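Local coordinates for protein ZYG-9 (Caenorhabditis elegans, PDB 2OF3) that organises microtubules and spindle poles in the meiotic and mitotic divisions of one-cell embryos and is needed for normal placement of the oocyte nucleus, at residues A[136-141]-A[185-190]; A[167-172]-A[201-206]; A[198-201]-A[207-210]; A[211-216]-A[244-249]. All coordinates share one frame; numbering follows the deposited sequence.

Contact 1: residues A[136-141]-A[185-190]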
loop_
_atom_site.group_PDB
_atom_site.type_symbol
_atom_site.label_atom_id
_atom_site.label_comp_id
_atom_site.label_asym_id
_atom_site.label_seq_id
_atom_site.Cartn_x
_atom_site.Cartn_y
_atom_site.Cartn_z
ATOM N N TYR A 136 -0.184 5.574 1.136
ATOM C CA TYR A 136 0.839 6.299 0.349
ATOM C C TYR A 136 1.496 5.403 -0.669
ATOM O O TYR A 136 1.839 5.872 -1.752
ATOM C CB TYR A 136 1.906 6.897 1.249
ATOM C CG TYR A 136 1.269 7.844 2.215
ATOM C CD1 TYR A 136 0.834 9.096 1.785
ATOM C CD2 TYR A 136 1.044 7.454 3.550
ATOM C CE1 TYR A 136 0.173 9.988 2.677
ATOM C CE2 TYR A 136 0.372 8.326 4.476
ATOM C CZ TYR A 136 -0.037 9.575 4.006
ATOM O OH TYR A 136 -0.664 10.408 4.874
ATOM N N LEU A 137 1.690 4.123 -0.334
ATOM C CA LEU A 137 2.255 3.168 -1.306
ATOM C C LEU A 137 1.341 3.079 -2.511
ATOM O O LEU A 137 1.835 2.943 -3.658
ATOM C CB LEU A 137 2.444 1.778 -0.705
ATOM C CG LEU A 137 2.906 0.670 -1.662
ATOM C CD1 LEU A 137 4.420 0.801 -1.981
ATOM C CD2 LEU A 137 2.596 -0.630 -1.004
ATOM N N LEU A 138 0.027 3.151 -2.275
ATOM C CA LEU A 138 -0.945 3.093 -3.373
ATOM C C LEU A 138 -0.875 4.270 -4.343
ATOM O O LEU A 138 -1.254 4.129 -5.526
ATOM C CB LEU A 138 -2.379 2.848 -2.849
ATOM C CG LEU A 138 -2.584 1.512 -2.166
ATOM C CD1 LEU A 138 -4.000 1.455 -1.646
ATOM C CD2 LEU A 138 -2.293 0.338 -3.081
ATOM N N LEU A 139 -0.351 5.409 -3.907
ATOM C CA LEU A 139 -0.074 6.490 -4.830
ATOM C C LEU A 139 0.884 6.067 -5.972
ATOM O O LEU A 139 0.748 6.519 -7.121
ATOM C CB LEU A 139 0.516 7.715 -4.110
ATOM C CG LEU A 139 -0.372 8.407 -3.058
ATOM C CD1 LEU A 139 0.430 9.536 -2.300
ATOM C CD2 LEU A 139 -1.682 8.944 -3.694
ATOM N N LYS A 140 1.834 5.189 -5.655
ATOM C CA LYS A 140 2.912 4.853 -6.537
ATOM C C LYS A 140 2.459 3.804 -7.518
ATOM O O LYS A 140 3.182 3.514 -8.510
ATOM C CB LYS A 140 4.081 4.309 -5.701
ATOM C CG LYS A 140 4.694 5.376 -4.776
ATOM C CD LYS A 140 5.395 6.489 -5.518
ATOM C CE LYS A 140 4.496 7.714 -5.547
ATOM N NZ LYS A 140 5.088 8.749 -6.453
ATOM N N THR A 141 1.278 3.214 -7.272
ATOM C CA THR A 141 0.605 2.422 -8.322
ATOM C C THR A 141 0.293 3.266 -9.557
ATOM O O THR A 141 0.082 2.715 -10.634
ATOM C CB THR A 141 -0.691 1.676 -7.863
ATOM O OG1 THR A 141 -1.743 2.614 -7.577
ATOM C CG2 THR A 141 -0.413 0.784 -6.653
ATOM N N SER A 185 -6.908 1.927 -11.909
ATOM C CA SER A 185 -6.917 0.606 -12.508
ATOM C C SER A 185 -6.072 -0.366 -11.730
ATOM O O SER A 185 -6.471 -1.517 -11.540
ATOM C CB SER A 185 -6.506 0.616 -13.992
ATOM O OG SER A 185 -5.222 1.202 -14.135
ATOM N N GLU A 186 -4.892 0.033 -11.282
ATOM C CA GLU A 186 -4.067 -0.943 -10.523
ATOM C C GLU A 186 -4.728 -1.452 -9.234
ATOM O O GLU A 186 -4.582 -2.624 -8.872
ATOM C CB GLU A 186 -2.719 -0.302 -10.178
ATOM C CG GLU A 186 -1.760 -0.121 -11.398
ATOM C CD GLU A 186 -1.195 -1.426 -11.922
ATOM O OE1 GLU A 186 -0.559 -2.192 -11.147
ATOM O OE2 GLU A 186 -1.391 -1.709 -13.125
ATOM N N CYS A 187 -5.433 -0.545 -8.540
ATOM C CA CYS A 187 -6.209 -0.870 -7.347
ATOM C C CYS A 187 -7.380 -1.822 -7.586
ATOM O O CYS A 187 -7.525 -2.778 -6.824
ATOM C CB CYS A 187 -6.610 0.425 -6.609
ATOM S SG CYS A 187 -5.091 1.161 -5.901
ATOM N N LEU A 188 -8.135 -1.621 -8.674
ATOM C CA LEU A 188 -9.158 -2.588 -9.116
ATOM C C LEU A 188 -8.604 -3.955 -9.383
ATOM O O LEU A 188 -9.228 -4.971 -9.055
ATOM C CB LEU A 188 -9.907 -2.092 -10.384
ATOM C CG LEU A 188 -10.845 -0.905 -10.112
ATOM C CD1 LEU A 188 -11.311 -0.251 -11.443
ATOM C CD2 LEU A 188 -12.028 -1.267 -9.107
ATOM N N LEU A 189 -7.443 -4.021 -10.019
ATOM C CA LEU A 189 -6.776 -5.316 -10.319
ATOM C C LEU A 189 -6.432 -6.086 -9.047
ATOM O O LEU A 189 -6.526 -7.300 -9.026
ATOM C CB LEU A 189 -5.485 -5.115 -11.161
ATOM C CG LEU A 189 -5.755 -4.606 -12.587
ATOM C CD1 LEU A 189 -4.437 -4.347 -13.248
ATOM C CD2 LEU A 189 -6.627 -5.571 -13.452
ATOM N N VAL A 190 -5.992 -5.399 -8.006
ATOM C CA VAL A 190 -5.772 -6.071 -6.709
ATOM C C VAL A 190 -7.113 -6.636 -6.124
ATOM O O VAL A 190 -7.185 -7.817 -5.729
ATOM C CB VAL A 190 -5.069 -5.135 -5.672
ATOM C CG1 VAL A 190 -4.833 -5.920 -4.341
ATOM C CG2 VAL A 190 -3.701 -4.647 -6.223
#

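Contact 2: residues A[167-172]-A[201-206]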
loop_
_atom_site.group_PDB
_atom_site.type_symbol
_atom_site.label_atom_id
_atom_site.label_comp_id
_atom_site.label_asym_id
_atom_site.label_seq_id
_atom_site.Cartn_x
_atom_site.Cartn_y
_atom_site.Cartn_z
ATOM N N LYS A 167 -8.990 -6.231 5.470
ATOM C CA LYS A 167 -8.469 -4.946 5.942
ATOM C C LYS A 167 -7.779 -4.132 4.843
ATOM O O LYS A 167 -7.658 -2.935 4.993
ATOM C CB LYS A 167 -7.461 -5.124 7.097
ATOM C CG LYS A 167 -8.021 -5.662 8.417
ATOM C CD LYS A 167 -8.886 -4.635 9.150
ATOM C CE LYS A 167 -9.319 -5.128 10.591
ATOM N NZ LYS A 167 -8.182 -5.875 11.306
ATOM N N MET A 168 -7.305 -4.763 3.759
ATOM C CA MET A 168 -6.717 -4.041 2.625
ATOM C C MET A 168 -7.746 -3.340 1.742
ATOM O O MET A 168 -7.507 -2.238 1.248
ATOM C CB MET A 168 -5.884 -5.010 1.768
ATOM C CG MET A 168 -4.463 -5.424 2.365
ATOM S SD MET A 168 -3.203 -4.135 2.569
ATOM C CE MET A 168 -2.714 -3.988 0.878
ATOM N N THR A 169 -8.900 -3.971 1.547
ATOM C CA THR A 169 -9.868 -3.542 0.517
ATOM C C THR A 169 -10.403 -2.151 0.726
ATOM O O THR A 169 -10.504 -1.413 -0.252
ATOM C CB THR A 169 -10.977 -4.581 0.334
ATOM O OG1 THR A 169 -10.359 -5.793 -0.087
ATOM C CG2 THR A 169 -12.052 -4.155 -0.726
ATOM N N PRO A 170 -10.737 -1.752 1.982
ATOM C CA PRO A 170 -11.193 -0.354 2.198
ATOM C C PRO A 170 -10.195 0.723 1.682
ATOM O O PRO A 170 -10.613 1.787 1.155
ATOM C CB PRO A 170 -11.327 -0.271 3.747
ATOM C CG PRO A 170 -11.541 -1.676 4.204
ATOM C CD PRO A 170 -10.775 -2.555 3.236
ATOM N N MET A 171 -8.886 0.466 1.813
ATOM C CA MET A 171 -7.856 1.407 1.341
ATOM C C MET A 171 -7.785 1.341 -0.186
ATOM O O MET A 171 -7.597 2.366 -0.834
ATOM C CB MET A 171 -6.494 1.035 1.958
ATOM C CG MET A 171 -6.375 1.452 3.504
ATOM S SD MET A 171 -4.876 1.020 4.377
ATOM C CE MET A 171 -4.872 -0.691 4.207
ATOM N N LEU A 172 -7.912 0.133 -0.752
ATOM C CA LEU A 172 -7.949 -0.034 -2.212
ATOM C C LEU A 172 -9.192 0.636 -2.797
ATOM O O LEU A 172 -9.076 1.312 -3.830
ATOM C CB LEU A 172 -7.892 -1.500 -2.606
ATOM C CG LEU A 172 -6.537 -2.143 -2.362
ATOM C CD1 LEU A 172 -6.789 -3.623 -2.325
ATOM C CD2 LEU A 172 -5.529 -1.752 -3.495
ATOM N N SER A 201 -17.570 -13.329 -0.725
ATOM C CA SER A 201 -18.227 -13.457 0.587
ATOM C C SER A 201 -17.423 -12.861 1.759
ATOM O O SER A 201 -18.000 -12.119 2.587
ATOM C CB SER A 201 -18.634 -14.903 0.873
ATOM O OG SER A 201 -19.039 -14.973 2.228
ATOM N N PRO A 202 -16.087 -13.122 1.804
ATOM C CA PRO A 202 -15.308 -12.501 2.899
ATOM C C PRO A 202 -15.344 -10.955 2.895
ATOM O O PRO A 202 -15.019 -10.340 3.928
ATOM C CB PRO A 202 -13.895 -13.011 2.655
ATOM C CG PRO A 202 -14.020 -14.188 1.740
ATOM C CD PRO A 202 -15.230 -13.936 0.915
ATOM N N LEU A 203 -15.790 -10.346 1.775
ATOM C CA LEU A 203 -15.729 -8.903 1.579
ATOM C C LEU A 203 -17.105 -8.256 1.613
ATOM O O LEU A 203 -17.246 -7.047 1.376
ATOM C CB LEU A 203 -14.999 -8.576 0.260
ATOM C CG LEU A 203 -13.620 -9.202 -0.030
ATOM C CD1 LEU A 203 -13.017 -8.616 -1.322
ATOM C CD2 LEU A 203 -12.635 -9.014 1.186
ATOM N N LYS A 204 -18.123 -9.050 1.943
ATOM C CA LYS A 204 -19.502 -8.588 1.860
ATOM C C LYS A 204 -19.876 -7.281 2.597
ATOM O O LYS A 204 -20.755 -6.547 2.092
ATOM C CB LYS A 204 -20.461 -9.703 2.254
ATOM C CG LYS A 204 -20.641 -10.797 1.162
ATOM C CD LYS A 204 -20.922 -10.280 -0.290
ATOM C CE LYS A 204 -21.862 -11.249 -1.082
ATOM N NZ LYS A 204 -21.698 -12.775 -0.875
ATOM N N SER A 205 -19.239 -6.977 3.746
ATOM C CA SER A 205 -19.542 -5.722 4.499
ATOM C C SER A 205 -19.043 -4.468 3.798
ATOM O O SER A 205 -19.410 -3.331 4.174
ATOM C CB SER A 205 -18.938 -5.750 5.915
ATOM O OG SER A 205 -17.511 -5.844 5.875
ATOM N N LEU A 206 -18.223 -4.666 2.763
ATOM C CA LEU A 206 -17.533 -3.545 2.112
ATOM C C LEU A 206 -18.235 -2.953 0.878
ATOM O O LEU A 206 -17.852 -1.870 0.395
ATOM C CB LEU A 206 -16.077 -3.929 1.797
ATOM C CG LEU A 206 -15.274 -4.352 3.052
ATOM C CD1 LEU A 206 -13.855 -4.625 2.633
ATOM C CD2 LEU A 206 -15.351 -3.232 4.126
#

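Contact 3: residues A[198-201]-A[207-210]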
loop_
_atom_site.group_PDB
_atom_site.type_symbol
_atom_site.label_atom_id
_atom_site.label_comp_id
_atom_site.label_asym_id
_atom_site.label_seq_id
_atom_site.Cartn_x
_atom_site.Cartn_y
_atom_site.Cartn_z
ATOM N N ALA A 198 -10.072 -15.723 -3.205
ATOM C CA ALA A 198 -10.737 -15.990 -1.937
ATOM C C ALA A 198 -12.257 -15.827 -1.974
ATOM O O ALA A 198 -12.899 -16.113 -1.001
ATOM C CB ALA A 198 -10.139 -15.106 -0.849
ATOM N N GLY A 199 -12.836 -15.348 -3.074
ATOM C CA GLY A 199 -14.277 -15.108 -3.148
ATOM C C GLY A 199 -14.748 -13.736 -2.698
ATOM O O GLY A 199 -13.998 -12.931 -2.113
ATOM N N ILE A 200 -16.016 -13.461 -2.964
ATOM C CA ILE A 200 -16.615 -12.160 -2.615
ATOM C C ILE A 200 -17.192 -12.147 -1.194
ATOM O O ILE A 200 -17.295 -11.092 -0.549
ATOM C CB ILE A 200 -17.674 -11.707 -3.687
ATOM C CG1 ILE A 200 -18.235 -10.314 -3.394
ATOM C CG2 ILE A 200 -18.803 -12.787 -3.848
ATOM C CD1 ILE A 200 -17.203 -9.192 -3.230
ATOM N N SER A 201 -17.570 -13.329 -0.725
ATOM C CA SER A 201 -18.227 -13.457 0.587
ATOM C C SER A 201 -17.423 -12.861 1.759
ATOM O O SER A 201 -18.000 -12.119 2.587
ATOM C CB SER A 201 -18.634 -14.903 0.873
ATOM O OG SER A 201 -19.039 -14.973 2.228
ATOM N N SER A 207 -19.278 -3.608 0.382
ATOM C CA SER A 207 -20.013 -3.012 -0.738
ATOM C C SER A 207 -19.068 -2.837 -1.976
ATOM O O SER A 207 -19.068 -1.790 -2.631
ATOM C CB SER A 207 -20.614 -1.648 -0.358
ATOM O OG SER A 207 -21.757 -1.807 0.478
ATOM N N VAL A 208 -18.288 -3.873 -2.252
ATOM C CA VAL A 208 -17.399 -3.870 -3.380
ATOM C C VAL A 208 -18.179 -3.707 -4.695
ATOM O O VAL A 208 -17.852 -2.824 -5.480
ATOM C CB VAL A 208 -16.567 -5.162 -3.433
ATOM C CG1 VAL A 208 -15.778 -5.239 -4.742
ATOM C CG2 VAL A 208 -15.630 -5.246 -2.201
ATOM N N GLU A 209 -19.205 -4.521 -4.926
ATOM C CA GLU A 209 -19.952 -4.472 -6.211
ATOM C C GLU A 209 -20.483 -3.098 -6.488
ATOM O O GLU A 209 -20.269 -2.568 -7.575
ATOM C CB GLU A 209 -21.079 -5.502 -6.293
ATOM C CG GLU A 209 -20.676 -6.918 -5.972
ATOM C CD GLU A 209 -20.858 -7.282 -4.470
ATOM O OE1 GLU A 209 -20.709 -6.419 -3.567
ATOM O OE2 GLU A 209 -21.140 -8.462 -4.199
ATOM N N LYS A 210 -21.091 -2.471 -5.492
ATOM C CA LYS A 210 -21.686 -1.167 -5.668
ATOM C C LYS A 210 -20.681 -0.036 -5.830
ATOM O O LYS A 210 -20.951 0.947 -6.541
ATOM C CB LYS A 210 -22.628 -0.850 -4.468
ATOM C CG LYS A 210 -23.190 0.573 -4.485
ATOM C CD LYS A 210 -24.396 0.749 -3.516
ATOM C CE LYS A 210 -25.349 1.921 -3.978
ATOM N NZ LYS A 210 -26.390 1.531 -5.074
#

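Contact 4: residues A[211-216]-A[244-249]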
loop_
_atom_site.group_PDB
_atom_site.type_symbol
_atom_site.label_atom_id
_atom_site.label_comp_id
_atom_site.label_asym_id
_atom_site.label_seq_id
_atom_site.Cartn_x
_atom_site.Cartn_y
_atom_site.Cartn_z
ATOM N N THR A 211 -19.542 -0.137 -5.132
ATOM C CA THR A 211 -18.516 0.872 -5.226
ATOM C C THR A 211 -17.794 0.788 -6.577
ATOM O O THR A 211 -17.384 1.816 -7.146
ATOM C CB THR A 211 -17.467 0.689 -4.091
ATOM O OG1 THR A 211 -18.161 0.537 -2.838
ATOM C CG2 THR A 211 -16.571 1.882 -3.995
ATOM N N VAL A 212 -17.637 -0.439 -7.061
ATOM C CA VAL A 212 -16.842 -0.678 -8.265
ATOM C C VAL A 212 -17.685 -0.414 -9.540
ATOM O O VAL A 212 -17.181 0.124 -10.532
ATOM C CB VAL A 212 -16.188 -2.088 -8.242
ATOM C CG1 VAL A 212 -15.642 -2.485 -9.645
ATOM C CG2 VAL A 212 -15.047 -2.156 -7.177
ATOM N N ALA A 213 -18.965 -0.805 -9.508
ATOM C CA ALA A 213 -19.857 -0.676 -10.679
ATOM C C ALA A 213 -19.779 0.659 -11.460
ATOM O O ALA A 213 -19.742 0.609 -12.679
ATOM C CB ALA A 213 -21.348 -1.035 -10.325
ATOM N N PRO A 214 -19.784 1.842 -10.799
ATOM C CA PRO A 214 -19.698 3.058 -11.609
ATOM C C PRO A 214 -18.448 3.154 -12.508
ATOM O O PRO A 214 -18.452 3.946 -13.466
ATOM C CB PRO A 214 -19.636 4.178 -10.563
ATOM C CG PRO A 214 -20.366 3.613 -9.389
ATOM C CD PRO A 214 -19.968 2.168 -9.369
ATOM N N PHE A 215 -17.391 2.394 -12.184
ATOM C CA PHE A 215 -16.132 2.534 -12.921
ATOM C C PHE A 215 -16.149 1.779 -14.242
ATOM O O PHE A 215 -15.209 1.908 -15.031
ATOM C CB PHE A 215 -14.911 2.200 -12.025
ATOM C CG PHE A 215 -14.682 3.232 -10.928
ATOM C CD1 PHE A 215 -14.014 4.429 -11.208
ATOM C CD2 PHE A 215 -15.233 3.029 -9.611
ATOM C CE1 PHE A 215 -13.816 5.405 -10.199
ATOM C CE2 PHE A 215 -15.076 3.984 -8.594
ATOM C CZ PHE A 215 -14.356 5.191 -8.883
ATOM N N VAL A 216 -17.226 1.027 -14.508
ATOM C CA VAL A 216 -17.446 0.451 -15.813
ATOM C C VAL A 216 -17.597 1.581 -16.829
ATOM O O VAL A 216 -17.298 1.376 -18.002
ATOM C CB VAL A 216 -18.647 -0.585 -15.832
ATOM C CG1 VAL A 216 -18.887 -1.175 -17.253
ATOM C CG2 VAL A 216 -18.370 -1.758 -14.841
ATOM N N LYS A 244 -27.732 -7.589 -7.904
ATOM C CA LYS A 244 -28.505 -6.943 -6.804
ATOM C C LYS A 244 -27.632 -5.981 -5.982
ATOM O O LYS A 244 -27.972 -4.808 -5.814
ATOM C CB LYS A 244 -29.157 -7.987 -5.901
ATOM C CG LYS A 244 -29.877 -7.375 -4.675
ATOM C CD LYS A 244 -31.055 -8.266 -4.130
ATOM C CE LYS A 244 -31.539 -7.791 -2.709
ATOM N NZ LYS A 244 -30.728 -8.385 -1.533
ATOM N N ALA A 245 -26.470 -6.487 -5.525
ATOM C CA ALA A 245 -25.411 -5.710 -4.838
ATOM C C ALA A 245 -24.913 -4.476 -5.636
ATOM O O ALA A 245 -24.732 -3.384 -5.088
ATOM C CB ALA A 245 -24.244 -6.676 -4.489
ATOM N N ALA A 246 -24.684 -4.632 -6.937
ATOM C CA ALA A 246 -24.216 -3.513 -7.750
ATOM C C ALA A 246 -25.196 -2.343 -7.835
ATOM O O ALA A 246 -24.783 -1.177 -7.999
ATOM C CB ALA A 246 -23.899 -4.002 -9.145
ATOM N N GLY A 247 -26.496 -2.646 -7.784
ATOM C CA GLY A 247 -27.534 -1.611 -7.974
ATOM C C GLY A 247 -27.649 -1.178 -9.425
ATOM O O GLY A 247 -27.130 -1.853 -10.322
ATOM N N ARG A 248 -28.312 -0.039 -9.647
ATOM C CA ARG A 248 -28.656 0.464 -11.002
ATOM C C ARG A 248 -27.414 0.822 -11.770
ATOM O O ARG A 248 -26.604 1.577 -11.262
ATOM C CB ARG A 248 -29.534 1.734 -10.910
ATOM C CG ARG A 248 -30.003 2.334 -12.296
ATOM C CD ARG A 248 -31.402 3.045 -12.195
ATOM N NE ARG A 248 -31.629 3.527 -10.815
ATOM C CZ ARG A 248 -32.327 2.874 -9.872
ATOM N NH1 ARG A 248 -32.924 1.703 -10.147
ATOM N NH2 ARG A 248 -32.434 3.399 -8.644
ATOM N N MET A 249 -27.271 0.283 -12.982
ATOM C CA MET A 249 -26.110 0.577 -13.843
ATOM C C MET A 249 -26.652 1.132 -15.134
ATOM O O MET A 249 -27.742 0.748 -15.545
ATOM C CB MET A 249 -25.300 -0.698 -14.156
ATOM C CG MET A 249 -24.568 -1.355 -12.959
ATOM S SD MET A 249 -23.639 -2.753 -13.510
ATOM C CE MET A 249 -24.240 -3.929 -12.446
#

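Contact 1: residues A[136-141]-A[185-190]
Leu-138 and Thr-141 bring the chain at 138-141 against Glu-186 and Cys-187 of helix 181-198, a buried contact inside the all-helical, HEAT-like solenoid of a TOG domain. No hydrogen bond joins the two segments; what holds them is side-chain packing. Leu-138 comes first along the chain: its CD2 methyl reaches forward to the sulfur of Cys-187, with CD2 and SG 4.1 Å apart. Leu-172 of helix 165-174 touches both of these side chains and so completes a small apolar cluster. Farther on, Thr-141 aims its CB at the opposing helix. Its OG1 stands between the backbone N and the carbonyl carbon (chi1 69°), which turns the hydroxyl back so that OG1 donates to Leu-138 O over 2.6 Å. This bond lies in the carbonyl plane with a C=O...OG1 angle of 151°, and the same oxygen also accepts from Thr-141 N. Two donors thus satisfy this one carbonyl. With a valine here the hydroxyl is gone, and Leu-138 O would probably be held by the backbone N-H alone. Thr-141 OG1 also approaches Cys-187 SG, at 4.0 Å, without bonding to it. The side chains of Thr-141 and Glu-186 run past each other in opposite senses, CB to CB at 3.7 Å. Glu-186 bends at chi2 (-71°), and its CG rests 3.5 Å from Thr-141 O.

Contact 2: residues A[167-172]-A[201-206]
Leu-206 N donates to Leu-203 O across 2.9 Å, and this short turn presents both leucine side chains to Thr-169 and Pro-170 on helix 165-174. The setting is the TOG domain's helical solenoid, where the loop leaving helix 181-198 folds back over an earlier helix before helix 208-212 begins. Within the loop, residues 201-203 form a short 3-10 segment, and the chain keeps coiling in a less regular way as far as Leu-206. Leu-206 makes two of the three residue contacts. Its CD1 methyl sits against the flank of Thr-169, with CD1 3.7 Å from CB, and also meets CG2 of the same threonine. That methyl further touches the proline ring, CD1 of Leu-206 lying 3.8 Å from CD of Pro-170, while the CD2 branch approaches ring atom CG. One isopropyl end therefore straddles two consecutive residues of the helix. The helix is kinked here: Pro-170 has no N-H to offer to the preceding turn, and Met-171 N makes just a weak bond to Met-168 O.

Thr-169 divides its side chain between two tasks. With CG2 anti to the backbone N and OG1 beside it (chi1 -61°), the hydroxyl is hydrogen-bonded with Pro-165 O of its own helix. Leu-203 comes to this polar end crosswise, nearly perpendicular to the threonine side chain, and sets both its methyls, CD1 and CD2, equally 4.1 Å from Thr-169 OG1.

Contact 3: residues A[198-201]-A[207-210]
Ile-200 points its side chain at the first turn of helix 208-212, where Val-208 and Glu-209 receive it. With CG1 anti to the backbone N (chi1 -176°), this branch is carried toward the short helix, and the bend at chi2 (55°) turns the end methyl to Val-208, CD1 lying 4.1 Å from its CB. The two side chains slide past one another in opposite directions. Val-208 keeps its CG1 anti to the backbone N and its CG2 beside it, so that both methyls flank the CB that Ile-200 CD1 meets. Glu-209 comes from the opposite direction and lays OE2 beside CG1 of Ile-200, 3.5 Å away, a van der Waals touch between a carboxylate oxygen and a methylene; a fold at chi2 (92°) swings the carboxylate back to this place. Glu-238 OE2 is also close to this oxygen, so the proximity of two acidic groups would probably raise the proton affinity of one of them. Cutting Ile-200 back to an alanine would probably open a gap beside Val-208 CB and allow the bent Glu-209 side chain to turn. Gly-199, with positive phi, takes the chain out of helix 181-198; a CB there would jam against the preceding carbonyl oxygen. Loop and short helix belong to the all-helical, HEAT-like TOG solenoid and link helix 181-198 to helix 221-238, on which both are seated: Ile-200 packs on Cys-234, Phe-237 and Glu-238, and Glu-209 on Cys-234.

Contact 4: residues A[211-216]-A[244-249]
Ala-213 and Ala-246 mark the closest backbone approach of the two segments, their CA atoms 6.0 Å apart. Around Ala-213 the chain passes from helix 208-212 into a 3-10 turn covering residues 213-216, with Phe-215 N bonded to Val-212 O at 2.8 Å and Val-216 N to Ala-213 O at 3.1 Å. On the opposing side helix 241-246 stops at Gly-247, whose positive phi of 74° breaks the helical path; the chain then runs extended through Arg-248 to Met-249. The side chains that meet are small. Ala-213 directs its methyl at the partner segment, where it finds the methyl of Ala-246 with CB to CB at 4.1 Å, and the carbonyl oxygen of Ala-246 is almost as near. With such short side chains the backbones can come together closely. Met-249 closes in on the same methyl from beyond the glycine, its CG 4.2 Å from Ala-213 CB. CG of the methionine lies beside the backbone N (chi1 -67°), which puts this methylene near the alanine, while the side chain also packs on Met-242 and Trp-243 of helix 241-246. Val-212 and Val-216 pack on helix 221-238, and Val-216 reaches helix 251-264 too. The contact is part of the HEAT-like helical solenoid of the TOG domain, here joining helix 208-212 and its 3-10 extension to helix 241-246 and the loop that follows it.

How the contacts relate
Contact 1 lies deepest, with its centre about 7 Å from the centre of the chain, and contacts 2, 3 and 4 lie progressively farther out, at about 14, 20 and 24 Å. Contact 2 is partly buried and edged by an exposed proline, whereas the more distant contacts 3 and 4 are still buried locally. Helix 165-174 links contacts 1 and 2, its Leu-172 also packing on Val-190. Contacts 2 and 3 share Ser-201 and one connecting loop; contacts 3 and 4 both use helix 208-212. None has a hydrogen bond between its segments. A sulfur and a hydroxyl enter contact 1, leucine methyls meet a threonine and a proline in contact 2, a carboxylate enters contact 3, and contact 4 relies on alanine methyls and a methionine.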